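Local coordinates for protein 1,4-dihydroxy-6-naphtoate synthase (Archaeoglobus fulgidus, PDB 1ZBM) that probably converts cyclic dehypoxanthinylfutalosinate into 1,4-dihydroxy-6-naphthoate, releasing dihydroxyacetone, a step in menaquinone biosynthesis, at residues V94-I99 against Q138-E143; P180-L185 against E251-A256. One frame throughout, in Å; residues are numbered along the deposited sequence.

Contact 1. Residues V94-I99 against Q138-E143; sequences VAKSEI and QAVLDE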
# COMPACT_ATOMS: atom_id res chain seq x y z
N VAL A 94 0.21 7.55 -15.59
CA VAL A 94 -0.75 8.08 -16.53
C VAL A 94 -0.29 9.40 -17.14
O VAL A 94 0.54 10.10 -16.55
CB VAL A 94 -2.11 8.34 -15.85
CG1 VAL A 94 -1.98 9.51 -14.88
CG2 VAL A 94 -3.16 8.63 -16.88
N ALA A 95 -0.83 9.73 -18.32
CA ALA A 95 -0.47 10.96 -19.02
C ALA A 95 -1.61 11.45 -19.91
O ALA A 95 -2.55 10.71 -20.18
CB ALA A 95 0.79 10.74 -19.86
N LYS A 96 -1.55 12.70 -20.36
CA LYS A 96 -2.62 13.24 -21.19
C LYS A 96 -2.68 12.52 -22.54
O LYS A 96 -3.74 12.48 -23.18
CB LYS A 96 -2.45 14.75 -21.37
CG LYS A 96 -2.35 15.50 -20.03
CD LYS A 96 -2.27 17.01 -20.20
CE LYS A 96 -3.59 17.57 -20.73
NZ LYS A 96 -3.63 19.06 -20.70
N SER A 97 -1.56 11.94 -22.96
CA SER A 97 -1.50 11.19 -24.21
C SER A 97 -0.38 10.15 -24.11
O SER A 97 0.34 10.10 -23.12
CB SER A 97 -1.22 12.13 -25.39
OG SER A 97 0.11 12.61 -25.37
N GLU A 98 -0.24 9.32 -25.14
CA GLU A 98 0.80 8.29 -25.14
C GLU A 98 2.20 8.88 -25.30
O GLU A 98 2.45 9.65 -26.22
CB GLU A 98 0.55 7.28 -26.26
CG GLU A 98 -0.17 6.01 -25.82
CD GLU A 98 -1.61 6.24 -25.41
OE1 GLU A 98 -2.23 5.32 -24.84
OE2 GLU A 98 -2.12 7.35 -25.67
N ILE A 99 3.09 8.54 -24.38
CA ILE A 99 4.47 9.00 -24.42
C ILE A 99 5.37 7.83 -24.05
O ILE A 99 4.87 6.78 -23.68
CB ILE A 99 4.72 10.17 -23.44
CG1 ILE A 99 4.04 9.91 -22.10
CG2 ILE A 99 4.23 11.47 -24.05
CD1 ILE A 99 4.19 11.04 -21.11
N GLN A 138 -3.88 16.61 -10.64
CA GLN A 138 -3.94 18.00 -11.06
C GLN A 138 -2.68 18.36 -11.87
O GLN A 138 -2.78 18.89 -12.98
CB GLN A 138 -4.09 18.91 -9.84
CG GLN A 138 -4.39 20.37 -10.17
CD GLN A 138 -4.55 21.24 -8.94
OE1 GLN A 138 -3.93 22.30 -8.83
NE2 GLN A 138 -5.39 20.79 -7.99
N ALA A 139 -1.50 18.04 -11.34
CA ALA A 139 -0.24 18.35 -12.02
C ALA A 139 -0.16 17.82 -13.45
O ALA A 139 0.44 18.44 -14.33
CB ALA A 139 0.95 17.84 -11.21
N VAL A 140 -0.75 16.65 -13.68
CA VAL A 140 -0.72 16.07 -15.01
C VAL A 140 -1.65 16.79 -15.97
O VAL A 140 -1.24 17.18 -17.08
CB VAL A 140 -1.08 14.60 -14.95
CG1 VAL A 140 -1.07 14.01 -16.35
CG2 VAL A 140 -0.08 13.88 -14.06
N LEU A 141 -2.89 16.98 -15.54
CA LEU A 141 -3.89 17.66 -16.34
C LEU A 141 -3.45 19.08 -16.67
O LEU A 141 -3.70 19.57 -17.77
CB LEU A 141 -5.23 17.71 -15.58
CG LEU A 141 -6.04 16.41 -15.42
CD1 LEU A 141 -7.27 16.65 -14.52
CD2 LEU A 141 -6.49 15.93 -16.78
N ASP A 142 -2.79 19.75 -15.73
CA ASP A 142 -2.34 21.11 -15.98
C ASP A 142 -0.92 21.16 -16.56
O ASP A 142 -0.28 22.21 -16.59
CB ASP A 142 -2.42 21.95 -14.69
CG ASP A 142 -3.85 22.33 -14.32
OD1 ASP A 142 -4.79 21.97 -15.06
OD2 ASP A 142 -4.04 23.01 -13.28
N GLU A 143 -0.43 20.01 -17.02
CA GLU A 143 0.89 19.89 -17.65
C GLU A 143 2.05 20.46 -16.83
O GLU A 143 2.99 21.05 -17.37
CB GLU A 143 0.84 20.51 -19.05
CG GLU A 143 -0.30 19.94 -19.89
CD GLU A 143 -0.28 20.37 -21.37
OE1 GLU A 143 -1.27 20.09 -22.07
OE2 GLU A 143 0.71 20.98 -21.81
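K96 reaches over the C-terminal end of helix 136-141 and meets E143, the C-prime residue of the Schellman motif that closes that helix, as its positive phi (52°) and the bond from E143 N to V140 O attest. The two side chains cross at about a right angle, and the contact is more than a meeting of charges: the aliphatic part of K96 also packs on the glutamate, with K96 CD 3.5 Å from E143 CG. The salt bridge, K96 NZ to E143 OE1 at 2.9 Å, uses the anti lone pair of OE1, the one turned away from the other carboxylate oxygen. A second bond runs from K96 NZ to L141 O, 3.0 Å long. Its C=O...N angle is 144° and the donor is tilted from the carbonyl plane. The ammonium thus joins a carboxylate and a helix-end carbonyl, a site where its positive charge is probably favoured by the helix dipole. The bend of the lysine chain at chi3 (68°) puts CE 3.6 Å from L141 O. Nearer the backbone, V140 and K96 run in opposite senses, with V140 CG1 4.2 Å from K96 CG and 4.1 Å from A95 CA. The contact joins the end of strand 92-95, in a mixed five-stranded sheet, to a helix packed on that sheet; L163 touches V94, V140 and L141. Closest to the backbone of V140 is K96 CD, 3.3 Å from V140 O.

Contact 2. Residues P180-L185 against E251-A256; sequences PLPLGL and ESVDAA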
# COMPACT_ATOMS: atom_id res chain seq x y z
N PRO A 180 2.16 -12.91 -7.61
CA PRO A 180 1.41 -11.71 -7.24
C PRO A 180 2.37 -10.53 -6.99
O PRO A 180 3.57 -10.74 -6.84
CB PRO A 180 0.68 -12.15 -5.97
CG PRO A 180 0.48 -13.62 -6.17
CD PRO A 180 1.81 -14.06 -6.75
N LEU A 181 1.85 -9.31 -6.95
CA LEU A 181 2.68 -8.12 -6.75
C LEU A 181 2.54 -7.50 -5.35
O LEU A 181 1.53 -6.85 -5.05
CB LEU A 181 2.31 -7.07 -7.80
CG LEU A 181 3.33 -6.01 -8.25
CD1 LEU A 181 2.58 -4.85 -8.92
CD2 LEU A 181 4.13 -5.51 -7.08
N PRO A 182 3.56 -7.66 -4.48
CA PRO A 182 3.56 -7.11 -3.11
C PRO A 182 3.64 -5.59 -3.14
O PRO A 182 4.61 -5.03 -3.66
CB PRO A 182 4.83 -7.70 -2.49
CG PRO A 182 5.17 -8.86 -3.36
CD PRO A 182 4.81 -8.39 -4.73
N LEU A 183 2.64 -4.90 -2.58
CA LEU A 183 2.66 -3.44 -2.59
C LEU A 183 2.80 -2.81 -1.21
O LEU A 183 3.78 -2.13 -0.92
CB LEU A 183 1.40 -2.91 -3.27
CG LEU A 183 1.25 -3.30 -4.73
CD1 LEU A 183 -0.16 -3.01 -5.18
CD2 LEU A 183 2.28 -2.53 -5.58
N GLY A 184 1.79 -3.02 -0.36
CA GLY A 184 1.82 -2.49 0.98
C GLY A 184 1.90 -3.64 1.95
O GLY A 184 1.37 -4.72 1.68
N LEU A 185 2.55 -3.45 3.09
CA LEU A 185 2.68 -4.52 4.06
C LEU A 185 2.36 -4.06 5.48
O LEU A 185 2.43 -2.88 5.80
CB LEU A 185 4.11 -5.06 4.06
CG LEU A 185 4.76 -5.54 2.76
CD1 LEU A 185 6.25 -5.70 2.99
CD2 LEU A 185 4.14 -6.84 2.30
N GLU A 251 2.76 -18.46 0.30
CA GLU A 251 4.16 -18.68 -0.09
C GLU A 251 4.57 -17.92 -1.35
O GLU A 251 5.68 -17.42 -1.42
CB GLU A 251 4.44 -20.18 -0.26
CG GLU A 251 4.33 -21.00 1.03
CD GLU A 251 2.90 -21.39 1.38
OE1 GLU A 251 1.97 -20.59 1.09
OE2 GLU A 251 2.70 -22.49 1.94
N SER A 252 3.66 -17.82 -2.32
CA SER A 252 3.95 -17.13 -3.58
C SER A 252 4.31 -15.67 -3.37
O SER A 252 5.20 -15.14 -4.04
CB SER A 252 2.76 -17.26 -4.55
OG SER A 252 1.60 -16.60 -4.07
N VAL A 253 3.62 -15.01 -2.44
CA VAL A 253 3.89 -13.61 -2.14
C VAL A 253 5.23 -13.46 -1.42
O VAL A 253 5.92 -12.46 -1.59
CB VAL A 253 2.76 -12.99 -1.26
CG1 VAL A 253 3.13 -11.56 -0.87
CG2 VAL A 253 1.44 -13.00 -2.01
N ASP A 254 5.59 -14.45 -0.60
CA ASP A 254 6.88 -14.39 0.08
C ASP A 254 7.96 -14.46 -1.00
O ASP A 254 8.97 -13.78 -0.92
CB ASP A 254 7.11 -15.57 1.04
CG ASP A 254 6.19 -15.57 2.23
OD1 ASP A 254 5.88 -14.48 2.77
OD2 ASP A 254 5.79 -16.68 2.66
N ALA A 255 7.72 -15.30 -2.00
CA ALA A 255 8.68 -15.48 -3.09
C ALA A 255 8.80 -14.22 -3.92
O ALA A 255 9.89 -13.85 -4.35
CB ALA A 255 8.27 -16.65 -3.97
N ALA A 256 7.66 -13.56 -4.13
CA ALA A 256 7.62 -12.33 -4.91
C ALA A 256 8.44 -11.22 -4.25
O ALA A 256 9.16 -10.50 -4.93
CB ALA A 256 6.19 -11.89 -5.11
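Two prolines two residues apart, P180 leading into strand 181-189 and P182 within it, carry one side of this buried contact, in which helix 251-265 packs against that strand of a mixed five-stranded sheet without a single hydrogen bond between the segments. The family belongs to the periplasmic-binding-protein clan, and the chain has two mixed five-stranded sheets. Both prolines direct CB toward the helix, while the intervening L181 directs its CB away, and its side chain touches W170 and W173 of helix 169-174. At P180 the ring edge formed by CG and CD meets S252, with CD 3.7 Å from S252 OG. The serine hydroxyl lies between its backbone N and carbonyl carbon (chi1 65°), which places OG beside the proline ring. Another atom of the same ring, P180 CB, touches V253 CG2 at 4.1 Å. This methyl is anti to the carbonyl carbon of V253, whereas CG1, anti to the backbone N (chi1 175°), serves the second proline and lies 4.2 Å from P182 CG. One valine therefore divides its two methyls between the two rings. A256, one turn further on, is the second point shared by both prolines: its CB is 3.6 Å from P182 CG. V85 and Y245 touch both P180 and V253, and W173 touches both P182 and A256, extending the apolar cluster around the contact. What A256 meets of P180 is not the ring but the backbone, its CB lying 3.3 Å from P180 O.

Contacts 1 and 2 belong to different sheets of the chain: 94-99 extends from the sheet containing strands 92-95 and 164-168, 180-185 lies in the sheet containing strands 181-189 and 76-86. Their centres are about 30 Å apart and their nearest atoms about 14 Å, so neither touches the other. The centre of contact 1 is about 23 Å from the centre of the chain, that of contact 2 about 12 Å. Contact 2 is the nearer to a predicted site: the side chain of P182 is about 6 Å from that of T114, a predicted substrate-binding residue, whereas that of V94 is about 12 Å from that of H152, the predicted proton acceptor. L183 O, within segment 180-185, is hydrogen-bonded to T114 OG1.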